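Local coordinates for USG-1 protein homolog (Pseudomonas aeruginosa, PDB 2HJS) that is probably an NAD(P)-dependent oxidoreductase of the aspartate-semialdehyde dehydrogenase family, acting on an aldehyde or oxo group, and pairs into a dimer, at residues I313-N317 against V318-A322. Residues are numbered along the deposited sequence; the frame is centred on the assembly and turned at random.
Sequences IVSDN and VRKGA
Asp316 is the N-cap of helix 317-336, its carboxylate bonded to the backbone N of Arg319 and, weakly, of Val318. With CG swung away from its own backbone N (chi1 -175°), the carboxylate reaches forward to these first N-H groups of the helix, and OD1 accepts from Arg319 N at 3.0 Å in a fairly straight bond (163°) that arrives from above the carboxylate plane. The bond from Val318 N to the same oxygen is more bent. OD2 is held by Gly290 N and rests against Arg319 CB at 3.4 Å.

Asp316 O is gripped twice, by the i+4 donor Lys320 N at 2.9 Å and the i+5 donor Gly321 N at 3.0 Å, from opposite faces of its carbonyl plane; Asn317 O then takes Ala322 N at 3.1 Å, and these two i+5 bonds widen the turn to pi type. This is an N-capped strand-to-helix junction in the dimerisation domain: strand 308-315, inside the mixed sheet, passes through Asp316 straight into helix 317-336, whose first two turns pack on helix 17-28 of the Rossmann-type NAD-binding domain through Val318, Arg319 and Ala322.

Between the two segments few side chains touch. Ser315 OG lies against Lys320 CG at 3.3 Å, and both Ser315 OG and Lys320 NZ bond to Thr294 OG1. Bends at chi2 and chi4 carry NZ to the carbonyl O of Asp292 and to a salt bridge with Glu140. Asn317 ND2 brushes Val318 CG2 at 3.8 Å and is hydrogen-bonded to Ser163 OG, while OD1 accepts from Gly245 N. Arg319 stretches away from the cap to form salt bridges with Asp292 and Glu28.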
ATOM      1  N   ILE A 313       8.454  -6.696  -2.078  1.00 48.37           N
ATOM      2  CA  ILE A 313       9.091  -6.863  -3.379  1.00 47.96           C
ATOM      3  C   ILE A 313       9.072  -5.522  -4.111  1.00 48.30           C
ATOM      4  O   ILE A 313       8.043  -4.850  -4.152  1.00 47.38           O
ATOM      5  CB  ILE A 313       8.335  -7.919  -4.234  1.00 48.03           C
ATOM      6  CG1 ILE A 313       8.209  -9.252  -3.479  1.00 48.23           C
ATOM      7  CG2 ILE A 313       9.021  -8.079  -5.616  1.00 47.54           C
ATOM      8  CD1 ILE A 313       7.265 -10.259  -4.158  1.00 46.73           C
ATOM      9  N   VAL A 314      10.210  -5.099  -4.651  1.00 48.17           N
ATOM     10  CA  VAL A 314      10.188  -3.916  -5.510  1.00 48.42           C
ATOM     11  C   VAL A 314      10.899  -4.224  -6.801  1.00 48.14           C
ATOM     12  O   VAL A 314      11.927  -4.905  -6.819  1.00 48.43           O
ATOM     13  CB  VAL A 314      10.724  -2.587  -4.830  1.00 48.87           C
ATOM     14  CG1 VAL A 314       9.817  -2.144  -3.599  1.00 48.18           C
ATOM     15  CG2 VAL A 314      12.184  -2.665  -4.454  1.00 48.50           C
ATOM     16  N   SER A 315      10.329  -3.737  -7.889  1.00 48.67           N
ATOM     17  CA  SER A 315      10.867  -4.014  -9.220  1.00 49.72           C
ATOM     18  C   SER A 315      10.490  -2.897 -10.175  1.00 49.89           C
ATOM     19  O   SER A 315       9.458  -2.216  -9.989  1.00 50.56           O
ATOM     20  CB  SER A 315      10.267  -5.317  -9.749  1.00 49.10           C
ATOM     21  OG  SER A 315      11.115  -5.879 -10.756  1.00 51.71           O
ATOM     22  N   ASP A 316      11.318  -2.729 -11.193  1.00 49.20           N
ATOM     23  CA  ASP A 316      11.057  -1.809 -12.290  1.00 49.01           C
ATOM     24  C   ASP A 316      10.009  -2.445 -13.225  1.00 48.64           C
ATOM     25  O   ASP A 316      10.314  -3.360 -14.003  1.00 47.79           O
ATOM     26  CB  ASP A 316      12.375  -1.492 -13.025  1.00 48.94           C
ATOM     27  CG  ASP A 316      12.214  -0.436 -14.104  1.00 50.04           C
ATOM     28  OD1 ASP A 316      11.085  -0.293 -14.651  1.00 50.25           O
ATOM     29  OD2 ASP A 316      13.230   0.239 -14.419  1.00 49.46           O
ATOM     30  N   ASN A 317       8.764  -1.971 -13.117  1.00 48.08           N
ATOM     31  CA  ASN A 317       7.660  -2.501 -13.912  1.00 47.96           C
ATOM     32  C   ASN A 317       7.889  -2.387 -15.420  1.00 47.80           C
ATOM     33  O   ASN A 317       7.475  -3.249 -16.177  1.00 48.30           O
ATOM     34  CB  ASN A 317       6.341  -1.817 -13.516  1.00 48.24           C
ATOM     35  CG  ASN A 317       6.404  -0.307 -13.645  1.00 48.98           C
ATOM     36  OD1 ASN A 317       7.304   0.350 -13.106  1.00 49.08           O
ATOM     37  ND2 ASN A 317       5.456   0.249 -14.393  1.00 48.63           N
ATOM     38  N   VAL A 318       8.577  -1.342 -15.857  1.00 47.74           N
ATOM     39  CA  VAL A 318       8.824  -1.160 -17.282  1.00 47.28           C
ATOM     40  C   VAL A 318       9.973  -2.032 -17.825  1.00 47.96           C
ATOM     41  O   VAL A 318       9.769  -2.861 -18.721  1.00 47.55           O
ATOM     42  CB  VAL A 318       9.030   0.326 -17.617  1.00 47.18           C
ATOM     43  CG1 VAL A 318       9.464   0.504 -19.090  1.00 45.87           C
ATOM     44  CG2 VAL A 318       7.723   1.101 -17.334  1.00 45.18           C
ATOM     45  N   ARG A 319      11.165  -1.831 -17.269  1.00 48.44           N
ATOM     46  CA  ARG A 319      12.376  -2.509 -17.715  1.00 48.30           C
ATOM     47  C   ARG A 319      12.362  -3.998 -17.350  1.00 48.70           C
ATOM     48  O   ARG A 319      12.694  -4.831 -18.190  1.00 48.63           O
ATOM     49  CB  ARG A 319      13.599  -1.847 -17.091  1.00 47.93           C
ATOM     50  CG  ARG A 319      14.931  -2.471 -17.541  1.00 48.10           C
ATOM     51  CD  ARG A 319      16.085  -1.979 -16.679  1.00 49.98           C
ATOM     52  NE  ARG A 319      17.334  -2.678 -16.997  1.00 48.70           N
ATOM     53  CZ  ARG A 319      18.159  -2.363 -18.002  1.00 50.46           C
ATOM     54  NH1 ARG A 319      17.884  -1.341 -18.802  1.00 49.35           N
ATOM     55  NH2 ARG A 319      19.266  -3.077 -18.210  1.00 45.74           N
ATOM     56  N   LYS A 320      12.003  -4.314 -16.095  1.00 47.98           N
ATOM     57  CA  LYS A 320      12.111  -5.676 -15.582  1.00 47.75           C
ATOM     58  C   LYS A 320      10.816  -6.502 -15.726  1.00 47.85           C
ATOM     59  O   LYS A 320      10.796  -7.471 -16.462  1.00 48.35           O
ATOM     60  CB  LYS A 320      12.605  -5.694 -14.122  1.00 47.19           C
ATOM     61  CG  LYS A 320      12.523  -7.093 -13.454  1.00 46.58           C
ATOM     62  CD  LYS A 320      13.401  -8.134 -14.239  1.00 45.82           C
ATOM     63  CE  LYS A 320      13.487  -9.488 -13.536  1.00 46.53           C
ATOM     64  NZ  LYS A 320      14.282  -9.493 -12.270  1.00 46.02           N
ATOM     65  N   GLY A 321       9.746  -6.121 -15.030  1.00 47.12           N
ATOM     66  CA  GLY A 321       8.522  -6.922 -15.019  1.00 47.21           C
ATOM     67  C   GLY A 321       8.007  -7.190 -16.419  1.00 48.06           C
ATOM     68  O   GLY A 321       7.756  -8.341 -16.775  1.00 48.83           O
ATOM     69  N   ALA A 322       7.906  -6.142 -17.234  1.00 47.48           N
ATOM     70  CA  ALA A 322       7.434  -6.291 -18.608  1.00 47.09           C
ATOM     71  C   ALA A 322       8.568  -6.651 -19.587  1.00 47.74           C
ATOM     72  O   ALA A 322       8.634  -7.802 -20.066  1.00 48.44           O
ATOM     73  CB  ALA A 322       6.713  -5.038 -19.058  1.00 46.36           C
TER